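Local coordinates for ADP-ribosylation factor-binding protein GGA2 (PDB 3MNM) that may help regulate membrane traffic through the trans-Golgi network, binds ARF1 and ARF2, and through its GAE domain recognises the accessory proteins Ent3 and Ent5, at residues 17-22 / 101-106; 41-46 / 105-110. All coordinates share one frame; numbering follows the deposited sequence. Where two conformers were deposited one is given.

Contact 1 (17-22 / 101-106)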
loop_
_atom_site.group_PDB
_atom_site.type_symbol
_atom_site.label_atom_id
_atom_site.label_comp_id
_atom_site.label_asym_id
_atom_site.label_seq_id
_atom_site.Cartn_x
_atom_site.Cartn_y
_atom_site.Cartn_z
ATOM N N PRO A 17 0.056 8.964 12.430
ATOM C CA PRO A 17 -0.320 8.688 13.824
ATOM C C PRO A 17 -1.170 7.423 13.937
ATOM O O PRO A 17 -1.164 6.776 14.984
ATOM C CB PRO A 17 -1.157 9.907 14.212
ATOM C CG PRO A 17 -0.683 11.009 13.279
ATOM C CD PRO A 17 -0.363 10.307 11.992
ATOM N N ASN A 18 -1.886 7.072 12.871
ATOM C CA ASN A 18 -2.834 5.947 12.946
ATOM C C ASN A 18 -2.457 4.723 12.123
ATOM O O ASN A 18 -2.946 3.629 12.399
ATOM C CB ASN A 18 -4.217 6.380 12.471
ATOM C CG ASN A 18 -4.728 7.600 13.188
ATOM O OD1 ASN A 18 -4.707 7.663 14.414
ATOM N ND2 ASN A 18 -5.218 8.574 12.421
ATOM N N LEU A 19 -1.631 4.899 11.091
ATOM C CA LEU A 19 -1.532 3.888 10.046
ATOM C C LEU A 19 -0.125 3.755 9.494
ATOM O O LEU A 19 0.509 4.750 9.120
ATOM C CB LEU A 19 -2.496 4.220 8.888
ATOM C CG LEU A 19 -2.553 3.219 7.724
ATOM C CD1 LEU A 19 -3.188 1.890 8.176
ATOM C CD2 LEU A 19 -3.315 3.781 6.517
ATOM N N LYS A 20 0.340 2.521 9.430
ATOM C CA LYS A 20 1.623 2.209 8.818
ATOM C C LYS A 20 1.391 1.457 7.509
ATOM O O LYS A 20 0.655 0.477 7.478
ATOM C CB LYS A 20 2.472 1.379 9.783
ATOM C CG LYS A 20 3.789 0.874 9.210
ATOM C CD LYS A 20 4.431 -0.106 10.197
ATOM C CE LYS A 20 5.902 0.157 10.431
ATOM N NZ LYS A 20 6.445 -0.788 11.470
ATOM N N ILE A 21 1.998 1.934 6.422
ATOM C CA ILE A 21 1.872 1.278 5.125
ATOM C C ILE A 21 3.235 0.794 4.680
ATOM O O ILE A 21 4.191 1.573 4.673
ATOM C CB ILE A 21 1.319 2.225 4.026
ATOM C CG1 ILE A 21 0.016 2.908 4.477
ATOM C CG2 ILE A 21 1.175 1.458 2.681
ATOM C CD1 ILE A 21 -0.526 3.958 3.479
ATOM N N GLU A 22 3.325 -0.484 4.325
ATOM C CA GLU A 22 4.561 -1.066 3.796
ATOM C C GLU A 22 4.322 -1.816 2.486
ATOM O O GLU A 22 3.241 -2.360 2.265
ATOM C CB GLU A 22 5.180 -2.030 4.817
ATOM C CG GLU A 22 5.543 -1.395 6.142
ATOM C CD GLU A 22 5.866 -2.431 7.202
ATOM O OE1 GLU A 22 5.002 -3.296 7.467
ATOM O OE2 GLU A 22 6.982 -2.387 7.770
ATOM N N TRP A 101 0.015 7.233 -4.261
ATOM C CA TRP A 101 -0.952 6.454 -3.469
ATOM C C TRP A 101 -1.818 7.380 -2.624
ATOM O O TRP A 101 -1.441 8.508 -2.304
ATOM C CB TRP A 101 -0.246 5.402 -2.599
ATOM C CG TRP A 101 0.726 5.999 -1.611
ATOM C CD1 TRP A 101 2.080 6.204 -1.790
ATOM C CD2 TRP A 101 0.414 6.490 -0.303
ATOM N NE1 TRP A 101 2.616 6.786 -0.662
ATOM C CE2 TRP A 101 1.618 6.967 0.264
ATOM C CE3 TRP A 101 -0.769 6.567 0.451
ATOM C CZ2 TRP A 101 1.667 7.536 1.539
ATOM C CZ3 TRP A 101 -0.713 7.120 1.726
ATOM C CH2 TRP A 101 0.499 7.601 2.256
ATOM N N LYS A 102 -3.002 6.896 -2.273
ATOM C CA LYS A 102 -3.905 7.643 -1.425
ATOM C C LYS A 102 -4.627 6.626 -0.565
ATOM O O LYS A 102 -4.971 5.546 -1.041
ATOM C CB LYS A 102 -4.929 8.405 -2.273
ATOM C CG LYS A 102 -5.945 9.141 -1.470
ATOM C CD LYS A 102 -6.815 10.008 -2.367
ATOM C CE LYS A 102 -7.895 10.718 -1.566
ATOM N NZ LYS A 102 -8.781 11.542 -2.430
ATOM N N VAL A 103 -4.850 6.969 0.694
ATOM C CA VAL A 103 -5.665 6.125 1.555
ATOM C C VAL A 103 -6.683 6.987 2.304
ATOM O O VAL A 103 -6.377 8.087 2.767
ATOM C CB VAL A 103 -4.792 5.270 2.524
ATOM C CG1 VAL A 103 -4.151 6.137 3.606
ATOM C CG2 VAL A 103 -5.625 4.132 3.149
ATOM N N ASN A 104 -7.914 6.492 2.376
ATOM C CA ASN A 104 -8.970 7.142 3.148
ATOM C C ASN A 104 -9.497 6.092 4.101
ATOM O O ASN A 104 -9.644 4.937 3.711
ATOM C CB ASN A 104 -10.118 7.590 2.231
ATOM C CG ASN A 104 -9.750 8.776 1.383
ATOM O OD1 ASN A 104 -9.119 8.621 0.342
ATOM N ND2 ASN A 104 -10.123 9.978 1.831
ATOM N N TYR A 105 -9.749 6.477 5.343
ATOM C CA TYR A 105 -10.260 5.527 6.323
ATOM C C TYR A 105 -10.915 6.270 7.473
ATOM O O TYR A 105 -10.806 7.496 7.586
ATOM C CB TYR A 105 -9.134 4.615 6.836
ATOM C CG TYR A 105 -7.991 5.350 7.504
ATOM C CD1 TYR A 105 -6.902 5.800 6.756
ATOM C CD2 TYR A 105 -7.991 5.588 8.876
ATOM C CE1 TYR A 105 -5.851 6.477 7.354
ATOM C CE2 TYR A 105 -6.933 6.261 9.487
ATOM C CZ TYR A 105 -5.869 6.699 8.719
ATOM O OH TYR A 105 -4.827 7.379 9.315
ATOM N N SER A 106 -11.606 5.526 8.332
ATOM C CA SER A 106 -12.234 6.091 9.523
ATOM C C SER A 106 -11.518 5.592 10.777
ATOM O O SER A 106 -11.159 4.414 10.855
ATOM C CB SER A 106 -13.706 5.652 9.590
ATOM O OG SER A 106 -14.363 5.802 8.344
#

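Contact 2 (41-46 / 105-110)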
loop_
_atom_site.group_PDB
_atom_site.type_symbol
_atom_site.label_atom_id
_atom_site.label_comp_id
_atom_site.label_asym_id
_atom_site.label_seq_id
_atom_site.Cartn_x
_atom_site.Cartn_y
_atom_site.Cartn_z
ATOM N N ASN A 41 -2.285 -1.148 11.860
ATOM C CA ASN A 41 -2.987 -0.138 12.624
ATOM C C ASN A 41 -2.119 0.311 13.794
ATOM O O ASN A 41 -1.686 -0.519 14.586
ATOM C CB ASN A 41 -4.318 -0.721 13.120
ATOM C CG ASN A 41 -5.239 0.321 13.737
ATOM O OD1 ASN A 41 -4.885 1.493 13.876
ATOM N ND2 ASN A 41 -6.458 -0.115 14.119
ATOM N N LEU A 42 -1.839 1.612 13.880
ATOM C CA LEU A 42 -1.046 2.144 14.996
ATOM C C LEU A 42 -1.930 2.769 16.075
ATOM O O LEU A 42 -1.434 3.276 17.085
ATOM C CB LEU A 42 -0.018 3.169 14.477
ATOM C CG LEU A 42 0.934 2.621 13.416
ATOM C CD1 LEU A 42 1.805 3.738 12.833
ATOM C CD2 LEU A 42 1.805 1.498 13.955
ATOM N N SER A 43 -3.241 2.753 15.847
ATOM C CA SER A 43 -4.198 3.296 16.793
ATOM C C SER A 43 -4.681 2.180 17.723
ATOM O O SER A 43 -4.690 1.025 17.329
ATOM C CB SER A 43 -5.401 3.881 16.051
ATOM O OG SER A 43 -6.364 4.388 16.968
ATOM N N SER A 44 -5.056 2.516 18.953
ATOM C CA SER A 44 -5.644 1.530 19.857
ATOM C C SER A 44 -7.082 1.239 19.447
ATOM O O SER A 44 -7.673 0.239 19.865
ATOM C CB SER A 44 -5.601 2.018 21.308
ATOM O OG SER A 44 -6.392 3.181 21.482
ATOM N N SER A 45 -7.642 2.125 18.629
ATOM C CA SER A 45 -9.019 1.997 18.167
ATOM C C SER A 45 -9.059 1.376 16.773
ATOM O O SER A 45 -8.079 1.424 16.036
ATOM C CB SER A 45 -9.706 3.366 18.169
ATOM O OG SER A 45 -9.770 3.902 19.482
ATOM N N PRO A 46 -10.203 0.787 16.395
ATOM C CA PRO A 46 -10.210 0.164 15.065
ATOM C C PRO A 46 -10.217 1.159 13.924
ATOM O O PRO A 46 -10.766 2.247 14.040
ATOM C CB PRO A 46 -11.529 -0.620 15.031
ATOM C CG PRO A 46 -12.157 -0.453 16.370
ATOM C CD PRO A 46 -11.495 0.664 17.093
ATOM N N TYR A 105 -9.749 6.477 5.343
ATOM C CA TYR A 105 -10.260 5.527 6.323
ATOM C C TYR A 105 -10.915 6.270 7.473
ATOM O O TYR A 105 -10.806 7.496 7.586
ATOM C CB TYR A 105 -9.134 4.615 6.836
ATOM C CG TYR A 105 -7.991 5.350 7.504
ATOM C CD1 TYR A 105 -6.902 5.800 6.756
ATOM C CD2 TYR A 105 -7.991 5.588 8.876
ATOM C CE1 TYR A 105 -5.851 6.477 7.354
ATOM C CE2 TYR A 105 -6.933 6.261 9.487
ATOM C CZ TYR A 105 -5.869 6.699 8.719
ATOM O OH TYR A 105 -4.827 7.379 9.315
ATOM N N SER A 106 -11.606 5.526 8.332
ATOM C CA SER A 106 -12.234 6.091 9.523
ATOM C C SER A 106 -11.518 5.592 10.777
ATOM O O SER A 106 -11.159 4.414 10.855
ATOM C CB SER A 106 -13.706 5.652 9.590
ATOM O OG SER A 106 -14.363 5.802 8.344
ATOM N N VAL A 107 -11.332 6.469 11.759
ATOM C CA VAL A 107 -10.772 6.074 13.053
ATOM C C VAL A 107 -11.246 7.077 14.111
ATOM O O VAL A 107 -11.335 8.274 13.841
ATOM C CB VAL A 107 -9.221 5.975 13.022
ATOM C CG1 VAL A 107 -8.593 7.346 12.783
ATOM C CG2 VAL A 107 -8.688 5.362 14.314
ATOM N N ASN A 108 -11.591 6.587 15.300
ATOM C CA ASN A 108 -12.121 7.469 16.353
ATOM C C ASN A 108 -13.344 8.302 15.924
ATOM O O ASN A 108 -13.501 9.450 16.341
ATOM C CB ASN A 108 -11.025 8.414 16.859
ATOM C CG ASN A 108 -9.804 7.678 17.378
ATOM O OD1 ASN A 108 -9.912 6.788 18.220
ATOM N ND2 ASN A 108 -8.628 8.064 16.891
ATOM N N SER A 109 -14.204 7.729 15.090
ATOM C CA SER A 109 -15.339 8.457 14.515
ATOM C C SER A 109 -14.968 9.774 13.819
ATOM O O SER A 109 -15.748 10.731 13.820
ATOM C CB SER A 109 -16.440 8.688 15.560
ATOM O OG SER A 109 -17.061 7.463 15.923
ATOM N N THR A 110 -13.782 9.816 13.218
ATOM C CA THR A 110 -13.397 10.927 12.353
ATOM C C THR A 110 -12.905 10.333 11.040
ATOM O O THR A 110 -12.650 9.131 10.965
ATOM C CB THR A 110 -12.278 11.785 12.968
ATOM O OG1 THR A 110 -11.084 11.001 13.085
ATOM C CG2 THR A 110 -12.690 12.297 14.347
HETATM O O HOH W 1 -13.357 2.817 12.941
HETATM O O HOH W 2 -11.979 3.864 15.932
#

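Contact 1 (17-22 / 101-106)
Leu-19 and Ile-21 of one sheet meet Trp-101, Val-103 and Tyr-105 of the other across the core of the immunoglobulin-like beta sandwich that forms the GAE domain. The strands 19-22 and 101-106 lie in different sheets, their axes 10.8 Å apart at closest approach and running at 147° to each other, so side chains alone bridge the gap. Trp-101 holds CG between its backbone N and carbonyl carbon (chi1 60°), a crowded position, and its six-membered ring receives Ile-21 CD1 over one face. This CH-pi contact places Ile-21 CD1 4.1 Å from the ring centroid and nearest to Trp-101 CZ3, at 3.6 Å. Ile-21 reaches it tip to tip: CG1 lies anti to the carbonyl carbon, and CD1 extends anti from CA (chi2 175°). The same CD1 also approaches Val-103 CG1.

Leu-19 fills the next level with a single methyl. Its CD2 meets Val-103 CG1 head-on at 3.8 Å and also touches Tyr-105 CE1, approaching that ring obliquely while the two side chains slide past each other in opposite directions. Phe-52 of strand 50-55 packs on both Trp-101 and Val-103, and Val-13 of strand 10-15 touches both Ile-21 and Trp-101, extending the apolar layer within the sandwich.

At the end of the row the contact turns polar. Tyr-105 extends past Leu-19, bringing its hydroxyl to Asn-18, just before the strand; the stronger partner of that hydroxyl is Glu-114 OE2 on strand 110-117, to which it is hydrogen-bonded. The amide plane of Asn-18 stands almost perpendicular to the phenol ring, and Asn-18 ND2 donates a weak hydrogen bond to Tyr-105 OH at 3.4 Å.

Contact 2 (41-46 / 105-110)
Ser-43 and Val-107 meet in van der Waals contact, hydroxyl against methyl, where the 41-46 loop lies beside the end of strand 100-107. Val-107 turns its CG2 methyl, anti to the backbone N, to this loop, where it lies 3.7 Å from Ser-43 OG and also packs against the carbonyl oxygen of Pro-46.

Direct polar contact is confined to the side chains of Ser-45 and Asn-108. Ser-45 OG lies 3.2 Å from Asn-108 OD1, within hydrogen-bonding distance, although the serine proton has another acceptor nearby, so the bond is uncertain.

Water supplies a second polar link. One molecule donates to Pro-46 O and accepts from Asn-108 N, 2.8 Å from Asn-108 N, joining the backbones; another donates to Pro-46 O and, weakly, to Ser-106 O.

Hydrogen bonds within each loop set its shape. Asn-41 OD1 takes the Ser-43 N-H from above its carbonyl plane, making an Asx turn, while Asn-41 ND2 donates to Ser-45 O at 2.9 Å. Ser-43 OG accepts from Ser-45 N at 3.1 Å, an ST turn, with OG anti to its backbone N (chi1 179°). An alanine at Ser-43 would probably leave the Ser-45 N-H without this acceptor and open a small gap beside Val-107 CG2. In the other loop Val-107 O accepts from both Thr-110 N and Thr-110 OG1, the hydroxyl bond 2.8 Å long, and Val-107 N donates to Thr-110 O. These paired backbone bonds close the tight beta hairpin joining strands 100-107 and 110-117, which meets the sheet-to-sheet connection 41-46 at one end of the immunoglobulin-like sandwich.

Contacts 1 and 2 lie on the same side of the chain's centre, their own centres about 10 Å apart, and share Tyr-105 and Ser-106 on strand 100-107. Along the chain, 17-22 comes first and 41-46 next, and both fold against the late segments 101-106 and 105-110. Contact 1 belongs to the buried interior between the sheets; contact 2, about 17 Å from the chain centre, is partly buried among loops at the sandwich end. They also touch directly: Asn-18 O and Leu-42 N are 2.7 Å apart, a probable hydrogen bond, and Asn-18 ND2 packs on Val-107 CG1. Strand 100-107 carries both contacts, so packing passes along it from the GAE domain's interior to its end loops.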